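Local coordinates for nuclear inclusion protein A (Tobacco vein mottling virus, PDB 3MMG) that probably acts as a 3C-type cysteine protease of the potyviral C4 family, cutting peptide bonds, at residues A[161-169]-A[177-185]. The protein carries 3 engineered substitutions. Residues are numbered along the deposited sequence; the frame is centred on the assembly and turned at random.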
# COMPACT_ATOMS: atom_id res chain seq x y z
N GLY A 161 -5.25 -7.39 -14.01
CA GLY A 161 -4.89 -7.84 -12.65
C GLY A 161 -3.59 -7.29 -12.07
O GLY A 161 -3.15 -7.75 -11.03
N ASN A 162 -2.98 -6.30 -12.72
CA ASN A 162 -1.80 -5.66 -12.16
C ASN A 162 -2.17 -4.78 -10.96
O ASN A 162 -3.26 -4.23 -10.90
CB ASN A 162 -1.11 -4.77 -13.19
CG ASN A 162 -0.32 -5.56 -14.26
OD1 ASN A 162 -0.56 -6.76 -14.55
ND2 ASN A 162 0.63 -4.85 -14.86
N ILE A 163 -1.24 -4.67 -10.01
CA ILE A 163 -1.44 -3.76 -8.88
C ILE A 163 -1.06 -2.36 -9.34
O ILE A 163 0.06 -2.17 -9.84
CB ILE A 163 -0.58 -4.19 -7.68
CG1 ILE A 163 -0.94 -5.64 -7.27
CG2 ILE A 163 -0.72 -3.19 -6.52
CD1 ILE A 163 -0.04 -6.19 -6.19
N LEU A 164 -1.97 -1.40 -9.17
CA LEU A 164 -1.76 -0.04 -9.72
C LEU A 164 -1.38 0.96 -8.63
O LEU A 164 -0.86 2.03 -8.92
CB LEU A 164 -3.00 0.47 -10.43
CG LEU A 164 -3.56 -0.39 -11.56
CD1 LEU A 164 -4.68 0.38 -12.26
CD2 LEU A 164 -2.49 -0.88 -12.53
N GLY A 165 -1.66 0.60 -7.38
CA GLY A 165 -1.46 1.59 -6.31
C GLY A 165 -1.87 0.97 -5.00
O GLY A 165 -2.31 -0.18 -4.95
N ILE A 166 -1.74 1.75 -3.93
CA ILE A 166 -2.24 1.35 -2.62
C ILE A 166 -3.05 2.48 -2.00
O ILE A 166 -2.79 3.67 -2.26
CB ILE A 166 -1.10 0.93 -1.65
CG1 ILE A 166 -0.01 2.00 -1.56
CG2 ILE A 166 -0.55 -0.43 -2.10
CD1 ILE A 166 1.00 1.77 -0.41
N HIS A 167 -4.07 2.11 -1.22
CA HIS A 167 -4.96 3.15 -0.69
C HIS A 167 -4.19 4.12 0.23
O HIS A 167 -3.28 3.70 0.92
CB HIS A 167 -6.16 2.54 0.03
CG HIS A 167 -7.06 3.59 0.61
ND1 HIS A 167 -7.72 4.51 -0.19
CD2 HIS A 167 -7.43 3.86 1.88
CE1 HIS A 167 -8.44 5.31 0.58
NE2 HIS A 167 -8.26 4.95 1.84
N SER A 168 -4.55 5.42 0.25
CA SER A 168 -3.78 6.39 1.01
C SER A 168 -4.59 7.43 1.79
O SER A 168 -4.43 7.53 3.00
CB SER A 168 -2.76 7.11 0.09
OG SER A 168 -2.04 8.11 0.81
N LEU A 169 -5.45 8.18 1.10
CA LEU A 169 -6.06 9.41 1.62
C LEU A 169 -7.55 9.35 1.57
O LEU A 169 -8.13 8.66 0.73
CB LEU A 169 -5.71 10.63 0.76
CG LEU A 169 -4.31 11.16 0.51
CD1 LEU A 169 -4.42 12.31 -0.47
CD2 LEU A 169 -3.70 11.61 1.85
N ASN A 177 -12.00 9.57 -1.77
CA ASN A 177 -10.87 8.69 -1.47
C ASN A 177 -9.81 8.72 -2.56
O ASN A 177 -10.14 8.91 -3.73
CB ASN A 177 -11.36 7.25 -1.33
CG ASN A 177 -12.09 7.01 -0.06
OD1 ASN A 177 -11.84 7.67 0.96
ND2 ASN A 177 -13.02 6.07 -0.09
N TYR A 178 -8.56 8.51 -2.18
CA TYR A 178 -7.44 8.56 -3.13
C TYR A 178 -6.44 7.46 -2.83
O TYR A 178 -6.14 7.19 -1.67
CB TYR A 178 -6.73 9.91 -3.10
CG TYR A 178 -7.65 11.07 -3.33
CD1 TYR A 178 -8.35 11.61 -2.27
CD2 TYR A 178 -7.83 11.61 -4.62
CE1 TYR A 178 -9.23 12.63 -2.44
CE2 TYR A 178 -8.74 12.69 -4.79
CZ TYR A 178 -9.42 13.18 -3.68
OH TYR A 178 -10.33 14.21 -3.72
N PHE A 179 -5.97 6.83 -3.89
CA PHE A 179 -4.86 5.91 -3.78
C PHE A 179 -3.60 6.51 -4.36
O PHE A 179 -3.67 7.49 -5.13
CB PHE A 179 -5.18 4.54 -4.40
CG PHE A 179 -5.22 4.49 -5.90
CD1 PHE A 179 -4.04 4.22 -6.64
CD2 PHE A 179 -6.44 4.59 -6.59
CE1 PHE A 179 -4.09 4.08 -8.03
CE2 PHE A 179 -6.50 4.43 -7.99
CZ PHE A 179 -5.32 4.19 -8.71
N VAL A 180 -2.45 5.94 -4.00
CA VAL A 180 -1.16 6.43 -4.53
C VAL A 180 -0.67 5.40 -5.53
O VAL A 180 -0.64 4.21 -5.20
CB VAL A 180 -0.06 6.67 -3.43
CG1 VAL A 180 0.04 5.45 -2.46
CG2 VAL A 180 1.30 7.03 -4.07
N GLU A 181 -0.29 5.85 -6.73
CA GLU A 181 0.10 4.94 -7.80
C GLU A 181 1.54 4.48 -7.65
O GLU A 181 2.38 5.23 -7.18
CB GLU A 181 -0.06 5.64 -9.17
CG GLU A 181 0.82 6.88 -9.31
CD GLU A 181 1.17 7.22 -10.75
OE1 GLU A 181 0.27 7.45 -11.56
OE2 GLU A 181 2.38 7.28 -11.05
N PHE A 182 1.80 3.25 -8.09
CA PHE A 182 3.17 2.81 -8.32
C PHE A 182 3.75 3.53 -9.51
O PHE A 182 3.02 3.86 -10.45
CB PHE A 182 3.22 1.28 -8.50
CG PHE A 182 3.00 0.57 -7.20
CD1 PHE A 182 1.72 0.17 -6.83
CD2 PHE A 182 4.04 0.46 -6.29
CE1 PHE A 182 1.49 -0.40 -5.59
CE2 PHE A 182 3.81 -0.11 -5.02
CZ PHE A 182 2.53 -0.54 -4.67
N PRO A 183 5.07 3.78 -9.48
CA PRO A 183 5.76 4.36 -10.62
C PRO A 183 6.10 3.30 -11.68
O PRO A 183 5.97 2.10 -11.46
CB PRO A 183 7.04 4.89 -9.98
CG PRO A 183 7.34 3.88 -8.92
CD PRO A 183 5.98 3.59 -8.33
N GLU A 184 6.54 3.78 -12.85
CA GLU A 184 7.02 2.92 -13.92
C GLU A 184 8.22 2.12 -13.43
O GLU A 184 9.03 2.64 -12.65
CB GLU A 184 7.47 3.78 -15.10
CG GLU A 184 7.50 3.07 -16.46
CD GLU A 184 8.01 3.97 -17.59
OE1 GLU A 184 8.23 5.19 -17.36
OE2 GLU A 184 8.20 3.46 -18.71
N LYS A 185 8.33 0.87 -13.89
CA LYS A 185 9.47 -0.02 -13.62
C LYS A 185 9.75 -0.15 -12.12
O LYS A 185 10.91 -0.13 -11.66
CB LYS A 185 10.71 0.50 -14.37
CG LYS A 185 10.53 0.40 -15.87
CD LYS A 185 11.70 0.97 -16.63
CE LYS A 185 11.41 0.91 -18.13
NZ LYS A 185 12.30 1.85 -18.88
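The Phe182 ring meets Gly165 along its edge, with Phe182 CD1 3.5 Å from Gly165 N and the carbonyl carbon of Leu164 in the ring plane. Ile163 CG2 and Ile166 CG2 approach this ring obliquely. Leu169 N sits above one face of the His167 ring, off centre. At the ring edge, His167 CE1 lies 4.0 Å from Asn177 CB, and the Asn177 amide plane is turned 82° from the ring. Phe179 CG sits between its backbone N and carbonyl carbon (chi1 73°), which brings Phe179 CD1 3.7 Å from the bare Gly165 CA. Ile166 and Val180 run alongside each other, their CG1 atoms 3.6 Å apart, and form a hydrogen-bonded pair. The strands make an antiparallel hairpin in the C-terminal barrel of the chymotrypsin-like fold (clan PA). Ser168 and Leu169 make a classic bulge: Tyr178 O accepts hydrogen bonds from Ser168 N at 3.1 Å and Leu169 N at 3.0 Å. Leu169 also pairs with the bound peptide, extending the sheet. Ser168 OG hydrogen-bonds to Asp81 OD2. His167 NE2 hydrogen-bonds to a polar side chain of the peptide, and ND1 to His142 NE2. His142 thus probably orients the His167 ring, consistent with a role in substrate recognition.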